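Local coordinates for inner membrane protein (Salmonella typhimurium LT2, PDB 2QJV) that probably isomerises a glucuronate-type sugar acid, as IolB-like enzymes do, and binds nickel at a cupin-type metal site, at residues E186-F192 with N239-M245; R138-I143 with V155-T160; A84-P90 with P117-P123; V54-A60 with E100-A106. The protein carries 2 engineered substitutions. All blocks are in the same frame, centred on the assembly; numbering follows the deposited sequence.

Contact 1. Residues E186-F192 with N239-M245; sequences ETYYHRF and NYYLNVM. With NI (nickel (II) ion), chain D; SO4 (sulfate ion), chain J.
E186 lies beside M245 and crosses N243 while gripping the nickel ion, which E186 OE1 binds at 2.1 Å. With CG anti to the backbone N (chi1 -172°) and the chain extended beyond, the E186 side chain runs along M245, CG to CG 3.6 Å. Its OE2 faces the N243 amide and accepts a hydrogen bond from a nickel-bound water that also bonds to Y188 OH, itself hydrogen-bonded to S167 OG. H171, H173 and H229 complete the protein ligands. Three histidines and one glutamate are the classic metal set of the cupin fold, and the glutamate is carried here on strand 181-193, which pairs antiparallel with strand 238-246. In the next shell, N243 ND2 donates to T187 O over 3.1 Å, nearly in its own amide plane. That bond leaves ND2 lying 3.1 Å above the plane of the Y188 ring, over its centre. The Y188 edge in turn meets the face of Y241, with Y188 CE2 3.4 Å from Y241 CE1 and the planes 50° apart. Y241 passes the packing on to H190: its CB sits over the imidazole face and its ring edge is turned toward that face. N239 ND2 donates to H190 ND1 at 3.0 Å, in the ring plane, and Q201 holds NE2, so the imidazole is fixed at both nitrogens. On the face opposite Y188 and H190, R191 CG touches Y240 CD1, and the bent arginine reaches E104 with NE and sulfate O1 with NH1 (2.9 Å), an anion probably from the crystallisation medium that N218 and R219 also hold.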
# COMPACT_ATOMS: atom_id res chain seq x y z
N GLU A 186 7.88 -4.97 -22.14
CA GLU A 186 7.39 -6.31 -22.44
C GLU A 186 6.02 -6.58 -21.79
O GLU A 186 5.76 -6.24 -20.64
CB GLU A 186 8.41 -7.40 -22.05
CG GLU A 186 8.02 -8.79 -22.52
CD GLU A 186 9.10 -9.83 -22.40
OE1 GLU A 186 10.07 -9.63 -21.64
OE2 GLU A 186 8.98 -10.90 -23.04
N THR A 187 5.13 -7.15 -22.59
CA THR A 187 3.83 -7.61 -22.11
C THR A 187 3.80 -9.15 -22.20
O THR A 187 4.44 -9.75 -23.07
CB THR A 187 2.62 -6.96 -22.86
OG1 THR A 187 2.70 -7.25 -24.26
CG2 THR A 187 2.51 -5.40 -22.58
N TYR A 188 3.06 -9.76 -21.27
CA TYR A 188 2.78 -11.19 -21.19
C TYR A 188 1.27 -11.33 -21.22
O TYR A 188 0.60 -10.74 -20.40
CB TYR A 188 3.25 -11.81 -19.86
CG TYR A 188 4.72 -12.17 -19.79
CD1 TYR A 188 5.68 -11.18 -19.84
CD2 TYR A 188 5.15 -13.49 -19.68
CE1 TYR A 188 7.01 -11.48 -19.80
CE2 TYR A 188 6.49 -13.80 -19.65
CZ TYR A 188 7.41 -12.78 -19.70
OH TYR A 188 8.72 -13.10 -19.66
N TYR A 189 0.75 -12.11 -22.15
CA TYR A 189 -0.66 -12.46 -22.22
C TYR A 189 -0.71 -13.96 -21.91
O TYR A 189 -0.36 -14.80 -22.78
CB TYR A 189 -1.27 -12.12 -23.58
CG TYR A 189 -2.70 -12.59 -23.78
CD1 TYR A 189 -3.75 -12.11 -22.96
CD2 TYR A 189 -3.04 -13.45 -24.83
CE1 TYR A 189 -5.05 -12.53 -23.14
CE2 TYR A 189 -4.37 -13.87 -25.03
CZ TYR A 189 -5.37 -13.41 -24.18
OH TYR A 189 -6.66 -13.82 -24.39
N HIS A 190 -1.25 -14.29 -20.73
CA HIS A 190 -1.24 -15.66 -20.23
C HIS A 190 -2.53 -16.47 -20.45
O HIS A 190 -3.65 -15.93 -20.38
CB HIS A 190 -0.99 -15.69 -18.71
CG HIS A 190 0.41 -15.35 -18.32
ND1 HIS A 190 1.37 -16.32 -18.09
CD2 HIS A 190 1.00 -14.16 -18.05
CE1 HIS A 190 2.50 -15.73 -17.71
NE2 HIS A 190 2.29 -14.42 -17.66
N ARG A 191 -2.31 -17.75 -20.70
CA ARG A 191 -3.38 -18.74 -20.89
C ARG A 191 -3.01 -20.02 -20.13
O ARG A 191 -1.81 -20.34 -19.96
CB ARG A 191 -3.62 -19.03 -22.39
CG ARG A 191 -3.97 -17.79 -23.22
CD ARG A 191 -5.41 -17.29 -23.03
NE ARG A 191 -6.28 -17.81 -24.07
CZ ARG A 191 -6.97 -18.93 -24.04
NH1 ARG A 191 -6.98 -19.72 -23.00
NH2 ARG A 191 -7.67 -19.26 -25.10
N PHE A 192 -4.05 -20.74 -19.68
CA PHE A 192 -3.92 -21.98 -18.91
C PHE A 192 -4.79 -23.11 -19.43
O PHE A 192 -5.88 -22.88 -20.01
CB PHE A 192 -4.22 -21.74 -17.41
CG PHE A 192 -3.31 -20.76 -16.81
CD1 PHE A 192 -2.07 -21.16 -16.29
CD2 PHE A 192 -3.61 -19.40 -16.84
CE1 PHE A 192 -1.18 -20.22 -15.83
CE2 PHE A 192 -2.70 -18.46 -16.41
CZ PHE A 192 -1.51 -18.87 -15.87
N ASN A 239 0.87 -23.78 -19.04
CA ASN A 239 0.88 -22.35 -19.32
C ASN A 239 1.34 -22.06 -20.76
O ASN A 239 2.06 -22.83 -21.38
CB ASN A 239 1.75 -21.64 -18.25
CG ASN A 239 1.94 -20.11 -18.47
OD1 ASN A 239 3.07 -19.71 -18.75
ND2 ASN A 239 0.88 -19.26 -18.32
N TYR A 240 0.82 -20.95 -21.27
CA TYR A 240 1.14 -20.37 -22.52
C TYR A 240 1.17 -18.86 -22.29
O TYR A 240 0.39 -18.34 -21.49
CB TYR A 240 0.08 -20.73 -23.59
CG TYR A 240 0.03 -19.82 -24.79
CD1 TYR A 240 -0.68 -18.61 -24.74
CD2 TYR A 240 0.70 -20.12 -25.97
CE1 TYR A 240 -0.72 -17.74 -25.80
CE2 TYR A 240 0.63 -19.28 -27.08
CZ TYR A 240 -0.08 -18.07 -26.99
OH TYR A 240 -0.18 -17.18 -28.04
N TYR A 241 2.09 -18.18 -22.95
CA TYR A 241 2.02 -16.72 -23.04
C TYR A 241 2.53 -16.18 -24.36
O TYR A 241 3.43 -16.74 -24.98
CB TYR A 241 2.68 -15.98 -21.85
CG TYR A 241 4.10 -16.40 -21.50
CD1 TYR A 241 5.20 -15.94 -22.25
CD2 TYR A 241 4.34 -17.23 -20.41
CE1 TYR A 241 6.48 -16.31 -21.93
CE2 TYR A 241 5.62 -17.61 -20.08
CZ TYR A 241 6.70 -17.14 -20.84
OH TYR A 241 7.98 -17.48 -20.50
N LEU A 242 1.86 -15.10 -24.80
CA LEU A 242 2.22 -14.33 -25.97
C LEU A 242 2.83 -13.04 -25.48
O LEU A 242 2.22 -12.32 -24.66
CB LEU A 242 1.00 -14.07 -26.86
CG LEU A 242 1.14 -13.21 -28.10
CD1 LEU A 242 2.06 -13.86 -29.17
CD2 LEU A 242 -0.28 -12.93 -28.67
N ASN A 243 4.06 -12.78 -25.91
CA ASN A 243 4.83 -11.58 -25.54
C ASN A 243 5.01 -10.62 -26.68
O ASN A 243 5.20 -11.02 -27.83
CB ASN A 243 6.28 -11.89 -25.07
CG ASN A 243 6.38 -12.84 -23.87
OD1 ASN A 243 7.14 -13.81 -23.92
ND2 ASN A 243 5.66 -12.58 -22.85
N VAL A 244 4.93 -9.33 -26.34
CA VAL A 244 5.22 -8.22 -27.24
C VAL A 244 6.35 -7.39 -26.57
O VAL A 244 6.30 -7.11 -25.35
CB VAL A 244 3.98 -7.32 -27.58
CG1 VAL A 244 4.34 -6.20 -28.60
CG2 VAL A 244 2.80 -8.19 -28.09
N MSE A 245 7.35 -7.04 -27.37
CA MSE A 245 8.41 -6.14 -26.96
C MSE A 245 8.67 -5.06 -27.99
O MSE A 245 8.45 -5.26 -29.19
CB MSE A 245 9.74 -6.88 -26.73
CG MSE A 245 9.77 -7.75 -25.50
SE MSE A 245 11.54 -8.59 -25.36
CE MSE A 245 11.42 -9.69 -26.84
NI NI D . 11.89 -10.60 -21.21
S SO4 J . -10.57 -21.19 -22.64
O1 SO4 J . -9.18 -21.34 -22.14
O2 SO4 J . -11.41 -20.36 -21.78
O3 SO4 J . -11.25 -22.50 -22.57
O4 SO4 J . -10.52 -20.73 -24.03
O HOH W 1 10.72 -12.45 -21.36
O HOH W 2 1.47 -9.65 -24.73
O HOH W 3 12.22 -11.10 -23.32

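Contact 2. Residues R138-I143 with V155-T160; sequences RLVHNI and VVEVYT
The imidazole of H141 meets a carboxylate at its edge and the rim of Y159 toward one face. H141 ND1 donates to E157 OE2 over 2.9 Å with the oxygen in the ring plane, a nearly straight bond (167°) that uses the anti lone pair of OE2. The Y159 ring stands at 67° to the imidazole in an offset edge-to-face pair, Y159 CE1 lying 3.6 Å from H141 CE1, while L139 O sits at the edge of the phenol ring. This is the antiparallel beta hairpin of strands 138-142 and 154-160, with L139-Y159 and H141-E157 as hydrogen-bonded pairs. E157 CG falls between the backbone N and the carbonyl carbon (chi1 68°), and the extended chain beyond it carries the carboxylate across to H141. R75 salt-bridges the same OE2, while OE1 is hydrogen-bonded to Y240 OH. V140 and V158 occupy the other face, where V140 CG1 comes within 3.5 Å of V156 CG2. At the end of the first strand an inverse gamma turn centred on N142 swings the chain round a corner. I143 then points toward the second strand, its CB 4.1 Å from V155 CG1 and its CD1 3.9 Å from E157 OE1.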
# COMPACT_ATOMS: atom_id res chain seq x y z
N ARG A 138 11.01 -25.37 -22.51
CA ARG A 138 9.88 -24.71 -23.09
C ARG A 138 9.89 -24.80 -24.63
O ARG A 138 10.92 -25.02 -25.23
CB ARG A 138 9.93 -23.24 -22.65
CG ARG A 138 10.00 -23.11 -21.15
CD ARG A 138 11.01 -22.07 -20.70
NE ARG A 138 12.40 -22.40 -20.93
CZ ARG A 138 13.42 -21.59 -20.65
NH1 ARG A 138 13.23 -20.38 -20.15
NH2 ARG A 138 14.66 -21.98 -20.89
N LEU A 139 8.71 -24.72 -25.22
CA LEU A 139 8.55 -24.65 -26.65
C LEU A 139 8.39 -23.17 -26.93
O LEU A 139 7.58 -22.50 -26.29
CB LEU A 139 7.33 -25.48 -27.11
CG LEU A 139 6.84 -25.29 -28.54
CD1 LEU A 139 7.94 -25.73 -29.56
CD2 LEU A 139 5.57 -26.09 -28.74
N VAL A 140 9.16 -22.66 -27.90
CA VAL A 140 9.18 -21.26 -28.28
C VAL A 140 8.87 -21.13 -29.80
O VAL A 140 9.42 -21.87 -30.61
CB VAL A 140 10.54 -20.62 -27.90
CG1 VAL A 140 10.65 -19.12 -28.31
CG2 VAL A 140 10.85 -20.86 -26.39
N HIS A 141 7.91 -20.25 -30.11
CA HIS A 141 7.53 -19.86 -31.47
C HIS A 141 7.88 -18.40 -31.69
O HIS A 141 7.23 -17.47 -31.15
CB HIS A 141 6.03 -20.06 -31.74
CG HIS A 141 5.55 -21.48 -31.68
ND1 HIS A 141 4.23 -21.79 -31.47
CD2 HIS A 141 6.21 -22.67 -31.78
CE1 HIS A 141 4.08 -23.11 -31.48
NE2 HIS A 141 5.27 -23.67 -31.65
N ASN A 142 8.94 -18.18 -32.48
CA ASN A 142 9.38 -16.81 -32.83
C ASN A 142 8.57 -16.27 -34.00
O ASN A 142 8.92 -16.45 -35.18
CB ASN A 142 10.89 -16.80 -33.11
CG ASN A 142 11.71 -17.09 -31.86
OD1 ASN A 142 12.43 -18.10 -31.77
ND2 ASN A 142 11.56 -16.24 -30.86
N ILE A 143 7.44 -15.65 -33.65
CA ILE A 143 6.52 -15.05 -34.61
C ILE A 143 7.17 -13.86 -35.36
O ILE A 143 7.12 -13.79 -36.57
CB ILE A 143 5.18 -14.62 -33.94
CG1 ILE A 143 4.42 -15.87 -33.46
CG2 ILE A 143 4.33 -13.74 -34.93
CD1 ILE A 143 3.26 -15.58 -32.52
N VAL A 155 7.82 -10.16 -31.32
CA VAL A 155 6.68 -10.99 -30.87
C VAL A 155 7.11 -12.46 -30.77
O VAL A 155 7.77 -13.00 -31.67
CB VAL A 155 5.42 -10.85 -31.80
CG1 VAL A 155 4.22 -11.67 -31.27
CG2 VAL A 155 5.03 -9.36 -32.00
N VAL A 156 6.78 -13.07 -29.63
CA VAL A 156 7.11 -14.47 -29.39
C VAL A 156 5.98 -15.09 -28.55
O VAL A 156 5.32 -14.39 -27.79
CB VAL A 156 8.49 -14.58 -28.66
CG1 VAL A 156 8.45 -13.90 -27.28
CG2 VAL A 156 8.98 -16.04 -28.53
N GLU A 157 5.75 -16.40 -28.71
CA GLU A 157 4.84 -17.15 -27.85
C GLU A 157 5.65 -18.35 -27.26
O GLU A 157 6.51 -18.96 -27.92
CB GLU A 157 3.50 -17.50 -28.55
CG GLU A 157 3.59 -18.47 -29.66
CD GLU A 157 2.29 -18.74 -30.38
OE1 GLU A 157 1.27 -18.03 -30.19
OE2 GLU A 157 2.35 -19.61 -31.24
N VAL A 158 5.39 -18.64 -25.98
CA VAL A 158 6.09 -19.66 -25.22
C VAL A 158 5.11 -20.58 -24.46
O VAL A 158 4.09 -20.11 -23.94
CB VAL A 158 7.07 -18.99 -24.21
CG1 VAL A 158 7.85 -20.04 -23.38
CG2 VAL A 158 8.04 -18.03 -24.94
N TYR A 159 5.44 -21.88 -24.47
CA TYR A 159 4.68 -22.93 -23.79
C TYR A 159 5.52 -23.49 -22.69
O TYR A 159 6.60 -24.01 -22.92
CB TYR A 159 4.30 -24.07 -24.72
CG TYR A 159 3.43 -23.67 -25.85
CD1 TYR A 159 3.96 -23.04 -26.98
CD2 TYR A 159 2.09 -23.95 -25.83
CE1 TYR A 159 3.16 -22.68 -28.03
CE2 TYR A 159 1.28 -23.59 -26.87
CZ TYR A 159 1.81 -22.98 -27.98
OH TYR A 159 0.97 -22.61 -29.00
N THR A 160 4.98 -23.39 -21.46
CA THR A 160 5.65 -23.85 -20.26
C THR A 160 4.77 -24.91 -19.61
O THR A 160 3.71 -24.61 -19.08
CB THR A 160 5.99 -22.68 -19.29
OG1 THR A 160 6.60 -21.60 -20.02
CG2 THR A 160 6.94 -23.17 -18.12

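Contact 3. Residues A84-P90 with P117-P123; sequences AYSVYLP and PVRLISP
Y88 crosses R119 within an antiparallel pair at the border of the six-stranded sheet, where strand 119-121 is outermost in the chain. CG of Y88 is anti to the backbone N (chi1 171°), and CB rests over one face of the R119 guanidinium while also touching I121 CD1. Further out, Y88 CG lies 3.8 Å from R119 NH1, the ring and guanidinium planes being 30° apart. CD2 brings the ring edge to P117 O at 3.5 Å, with that oxygen near the ring plane, and CE2 stays close to the same oxygen. At the tip, OH is hydrogen-bonded to E50. R119 runs extended from CG to NE, and NH1 finds its acceptor in L149 O. The S86-I121 and Y88-R119 pairs are hydrogen-bonded; between them V87 faces L120 across a non-hydrogen-bonded pair, and V87 CG2 approaches L120 CD1 to 4.0 Å on the face away from Y88. V118 fills the next position, its CG1 near V87 and its CG2 3.7 Å from P90 CD. At the other end one water bridges the two segments by donating to A84 O and I121 O and accepting from S86 OG. It thereby gives I121 O a second donor besides S86 N. Y85 lays its ring against P123 in a CH-pi contact, with L120 CD1 at the ring edge. P123 CD stands 3.3 Å above the Y85 ring plane, over its centre.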
# COMPACT_ATOMS: atom_id res chain seq x y z
N ALA A 84 0.98 -20.06 -34.58
CA ALA A 84 -0.10 -19.16 -34.99
C ALA A 84 0.15 -18.63 -36.41
O ALA A 84 1.29 -18.64 -36.92
CB ALA A 84 -0.19 -18.00 -34.03
N TYR A 85 -0.95 -18.25 -37.05
CA TYR A 85 -0.92 -17.38 -38.20
C TYR A 85 -0.96 -15.94 -37.66
O TYR A 85 -1.68 -15.64 -36.69
CB TYR A 85 -2.11 -17.58 -39.15
CG TYR A 85 -2.02 -18.80 -40.01
CD1 TYR A 85 -2.20 -20.08 -39.48
CD2 TYR A 85 -1.80 -18.68 -41.38
CE1 TYR A 85 -2.13 -21.21 -40.30
CE2 TYR A 85 -1.76 -19.79 -42.20
CZ TYR A 85 -1.92 -21.06 -41.66
OH TYR A 85 -1.83 -22.14 -42.50
N SER A 86 -0.21 -15.06 -38.32
CA SER A 86 -0.17 -13.65 -37.99
C SER A 86 -0.10 -12.83 -39.27
O SER A 86 0.28 -13.32 -40.34
CB SER A 86 1.05 -13.31 -37.10
OG SER A 86 1.10 -14.19 -35.99
N VAL A 87 -0.49 -11.56 -39.17
CA VAL A 87 -0.37 -10.61 -40.28
C VAL A 87 0.35 -9.35 -39.79
O VAL A 87 -0.06 -8.74 -38.78
CB VAL A 87 -1.71 -10.20 -40.90
CG1 VAL A 87 -1.47 -9.11 -42.00
CG2 VAL A 87 -2.42 -11.45 -41.43
N TYR A 88 1.46 -9.02 -40.46
CA TYR A 88 2.20 -7.80 -40.20
C TYR A 88 1.56 -6.64 -40.99
O TYR A 88 1.34 -6.75 -42.20
CB TYR A 88 3.71 -7.92 -40.54
CG TYR A 88 4.38 -6.57 -40.46
CD1 TYR A 88 4.77 -6.03 -39.23
CD2 TYR A 88 4.54 -5.76 -41.60
CE1 TYR A 88 5.33 -4.76 -39.17
CE2 TYR A 88 5.09 -4.50 -41.53
CZ TYR A 88 5.48 -4.01 -40.32
OH TYR A 88 6.02 -2.75 -40.25
N LEU A 89 1.27 -5.53 -40.29
CA LEU A 89 0.73 -4.33 -40.90
C LEU A 89 1.66 -3.16 -40.62
O LEU A 89 1.93 -2.86 -39.47
CB LEU A 89 -0.67 -3.96 -40.35
CG LEU A 89 -1.81 -4.93 -40.39
CD1 LEU A 89 -3.04 -4.31 -39.68
CD2 LEU A 89 -2.07 -5.34 -41.87
N PRO A 90 2.15 -2.49 -41.68
CA PRO A 90 2.96 -1.29 -41.47
C PRO A 90 2.05 -0.16 -41.00
O PRO A 90 0.81 -0.33 -40.95
CB PRO A 90 3.53 -0.99 -42.85
CG PRO A 90 2.49 -1.52 -43.78
CD PRO A 90 1.94 -2.75 -43.11
N PRO A 117 6.03 -3.80 -46.57
CA PRO A 117 4.68 -4.11 -47.00
C PRO A 117 3.91 -4.95 -46.00
O PRO A 117 4.49 -5.55 -45.07
CB PRO A 117 4.92 -4.94 -48.28
CG PRO A 117 6.18 -5.66 -48.00
CD PRO A 117 7.02 -4.66 -47.23
N VAL A 118 2.59 -4.94 -46.16
CA VAL A 118 1.73 -5.86 -45.46
C VAL A 118 2.24 -7.29 -45.79
O VAL A 118 2.56 -7.58 -46.94
CB VAL A 118 0.25 -5.71 -45.92
CG1 VAL A 118 -0.64 -6.90 -45.46
CG2 VAL A 118 -0.34 -4.35 -45.51
N ARG A 119 2.34 -8.18 -44.81
CA ARG A 119 2.71 -9.56 -45.12
C ARG A 119 2.11 -10.57 -44.16
O ARG A 119 1.91 -10.29 -42.99
CB ARG A 119 4.25 -9.76 -45.16
CG ARG A 119 4.98 -9.79 -43.86
CD ARG A 119 6.46 -10.10 -44.03
NE ARG A 119 7.12 -10.38 -42.75
CZ ARG A 119 7.55 -9.49 -41.86
NH1 ARG A 119 7.41 -8.17 -42.05
NH2 ARG A 119 8.13 -9.92 -40.75
N LEU A 120 1.85 -11.76 -44.68
CA LEU A 120 1.46 -12.88 -43.89
C LEU A 120 2.69 -13.49 -43.22
O LEU A 120 3.74 -13.62 -43.83
CB LEU A 120 0.82 -13.97 -44.76
CG LEU A 120 0.18 -15.19 -44.06
CD1 LEU A 120 -1.03 -14.79 -43.17
CD2 LEU A 120 -0.21 -16.26 -45.09
N ILE A 121 2.55 -13.83 -41.95
CA ILE A 121 3.56 -14.63 -41.24
C ILE A 121 2.84 -15.95 -40.94
O ILE A 121 2.16 -16.10 -39.92
CB ILE A 121 4.12 -13.99 -39.95
CG1 ILE A 121 4.62 -12.55 -40.18
CG2 ILE A 121 5.24 -14.93 -39.36
CD1 ILE A 121 4.88 -11.76 -38.89
N SER A 122 2.99 -16.89 -41.85
CA SER A 122 2.36 -18.19 -41.70
C SER A 122 3.22 -19.10 -40.80
O SER A 122 4.35 -18.75 -40.48
CB SER A 122 2.16 -18.83 -43.07
OG SER A 122 3.35 -19.37 -43.59
N PRO A 123 2.67 -20.24 -40.35
CA PRO A 123 3.45 -21.18 -39.54
C PRO A 123 4.84 -21.51 -40.11
O PRO A 123 5.79 -21.67 -39.35
CB PRO A 123 2.56 -22.43 -39.50
CG PRO A 123 1.21 -21.86 -39.50
CD PRO A 123 1.28 -20.70 -40.48
O HOH W 4 2.58 -16.20 -37.02

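Contact 4. Residues V54-A60 with E100-A106; sequences VLVAGLA and ETDLELA
A classic beta bulge sets V56 and A57 together opposite E104, shifting the register by one residue after the L55-L105 pair. V56 N and A57 N converge on E104 O, the first at 3.0 Å and the second through a weak bond of 3.4 Å, and E104 N answers to A57 O almost straight (175°). The chain turns its corner at V56, which brings the V56 side chain across E104: V56 CG1 lies 3.6 Å from E104 CD. The extended E104 carries its carboxylate past this valine, and OE2 is hydrogen-bonded by Y189 OH and salt-bridged by R191. After the bulge G58 adopts a positive phi (97°) and its CA passes close to T101 OG1. That hydroxyl sits between the backbone N and the carbonyl carbon of its own residue (chi1 68°), where it accepts from L59 N at 2.9 Å and donates to D102 O at 2.7 Å. T101 CG2 packs on L59 CD1, 3.7 Å away. L59 O takes a firm bond from E100 N and a weak one from T101 N. L103 spreads its two methyls: CD1 leans on L55 CG and the A57 carbonyl, and CD2 meets A60 CB at 3.7 Å. Strand 104-111 lies between strands 49-55 and 30-35 in the six-stranded antiparallel sheet, while V54, V56 and A106 pack on L242 of strand 238-246 in the second sheet.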
# COMPACT_ATOMS: atom_id res chain seq x y z
N VAL A 54 -2.06 -11.31 -34.34
CA VAL A 54 -1.79 -12.72 -34.01
C VAL A 54 -3.13 -13.43 -33.78
O VAL A 54 -3.96 -12.99 -32.96
CB VAL A 54 -0.86 -12.89 -32.81
CG1 VAL A 54 -0.65 -14.42 -32.51
CG2 VAL A 54 0.49 -12.15 -33.03
N LEU A 55 -3.37 -14.49 -34.58
CA LEU A 55 -4.56 -15.34 -34.41
C LEU A 55 -4.23 -16.38 -33.33
O LEU A 55 -3.55 -17.39 -33.58
CB LEU A 55 -5.02 -15.98 -35.73
CG LEU A 55 -5.70 -15.09 -36.81
CD1 LEU A 55 -4.83 -13.93 -37.30
CD2 LEU A 55 -6.17 -15.93 -38.03
N VAL A 56 -4.62 -16.05 -32.11
CA VAL A 56 -4.33 -16.88 -30.94
C VAL A 56 -5.14 -18.21 -31.03
O VAL A 56 -4.65 -19.29 -30.69
CB VAL A 56 -4.58 -16.14 -29.56
CG1 VAL A 56 -4.25 -17.12 -28.39
CG2 VAL A 56 -3.83 -14.76 -29.44
N ALA A 57 -6.37 -18.09 -31.50
CA ALA A 57 -7.29 -19.20 -31.69
C ALA A 57 -8.39 -18.77 -32.68
O ALA A 57 -8.93 -17.65 -32.62
CB ALA A 57 -7.89 -19.64 -30.37
N GLY A 58 -8.70 -19.66 -33.61
CA GLY A 58 -9.74 -19.40 -34.57
C GLY A 58 -9.28 -18.88 -35.90
O GLY A 58 -8.09 -18.68 -36.15
N LEU A 59 -10.25 -18.69 -36.78
CA LEU A 59 -10.01 -18.33 -38.17
C LEU A 59 -10.54 -16.94 -38.48
O LEU A 59 -11.58 -16.56 -37.97
CB LEU A 59 -10.68 -19.38 -39.08
CG LEU A 59 -10.36 -20.86 -38.84
CD1 LEU A 59 -11.11 -21.67 -39.89
CD2 LEU A 59 -8.87 -21.18 -38.88
N ALA A 60 -9.78 -16.20 -39.29
CA ALA A 60 -10.09 -14.82 -39.63
C ALA A 60 -9.72 -14.50 -41.09
O ALA A 60 -8.86 -15.15 -41.66
CB ALA A 60 -9.33 -13.85 -38.67
N GLU A 100 -14.10 -15.60 -38.97
CA GLU A 100 -14.69 -16.66 -39.82
C GLU A 100 -15.24 -17.76 -38.93
O GLU A 100 -16.21 -18.42 -39.29
CB GLU A 100 -13.68 -17.15 -40.86
CG GLU A 100 -13.23 -16.05 -41.85
CD GLU A 100 -14.32 -15.55 -42.78
OE1 GLU A 100 -15.43 -16.13 -42.85
OE2 GLU A 100 -14.07 -14.54 -43.47
N THR A 101 -14.57 -17.98 -37.80
CA THR A 101 -15.05 -18.79 -36.71
C THR A 101 -15.00 -17.85 -35.51
O THR A 101 -14.57 -16.70 -35.63
CB THR A 101 -14.16 -20.04 -36.42
OG1 THR A 101 -12.89 -19.61 -35.89
CG2 THR A 101 -13.98 -20.93 -37.69
N ASP A 102 -15.41 -18.34 -34.34
CA ASP A 102 -15.14 -17.59 -33.10
C ASP A 102 -13.63 -17.36 -33.10
O ASP A 102 -12.84 -18.25 -33.51
CB ASP A 102 -15.61 -18.34 -31.86
CG ASP A 102 -17.14 -18.40 -31.72
OD1 ASP A 102 -17.91 -17.74 -32.47
OD2 ASP A 102 -17.59 -19.14 -30.82
N LEU A 103 -13.22 -16.17 -32.70
CA LEU A 103 -11.85 -15.73 -32.81
C LEU A 103 -11.29 -15.02 -31.59
O LEU A 103 -11.92 -14.12 -31.00
CB LEU A 103 -11.77 -14.76 -34.01
CG LEU A 103 -10.40 -14.16 -34.40
CD1 LEU A 103 -9.41 -15.19 -35.01
CD2 LEU A 103 -10.60 -12.95 -35.31
N GLU A 104 -10.08 -15.43 -31.22
CA GLU A 104 -9.28 -14.76 -30.19
C GLU A 104 -8.14 -14.11 -30.92
O GLU A 104 -7.21 -14.78 -31.40
CB GLU A 104 -8.77 -15.71 -29.12
CG GLU A 104 -8.04 -15.07 -27.94
CD GLU A 104 -7.48 -16.18 -27.02
OE1 GLU A 104 -7.74 -17.40 -27.29
OE2 GLU A 104 -6.76 -15.84 -26.07
N LEU A 105 -8.23 -12.79 -31.06
CA LEU A 105 -7.26 -12.00 -31.83
C LEU A 105 -6.43 -11.09 -30.96
O LEU A 105 -6.98 -10.28 -30.21
CB LEU A 105 -7.99 -11.13 -32.89
CG LEU A 105 -7.14 -10.21 -33.79
CD1 LEU A 105 -6.37 -11.00 -34.86
CD2 LEU A 105 -8.08 -9.14 -34.39
N ALA A 106 -5.10 -11.19 -31.12
CA ALA A 106 -4.15 -10.31 -30.44
C ALA A 106 -3.67 -9.26 -31.46
O ALA A 106 -3.35 -9.60 -32.61
CB ALA A 106 -2.96 -11.08 -29.81

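Contacts 1 and 2 share one sheet, in which strands 154-160 and 238-246 are neighbours; Y240 OH binds E157 OE1 at 2.7 Å there. Contacts 3 and 4 belong to the other large sheet, tied by Y85 O to L55 N at 2.9 Å. The sheets face each other through contacts 1 and 4, where L242 CD2 packs on A106 CB at 3.5 Å. I143 of contact 2 reaches S86 of contact 3, CG2 to OG 3.4 Å. The cupin nickel site lies in contact 1, and the V156 side chain of contact 2 comes about 8 Å from that same ion. H91 and H92, which follow segment 84-90 directly, bind nickel too.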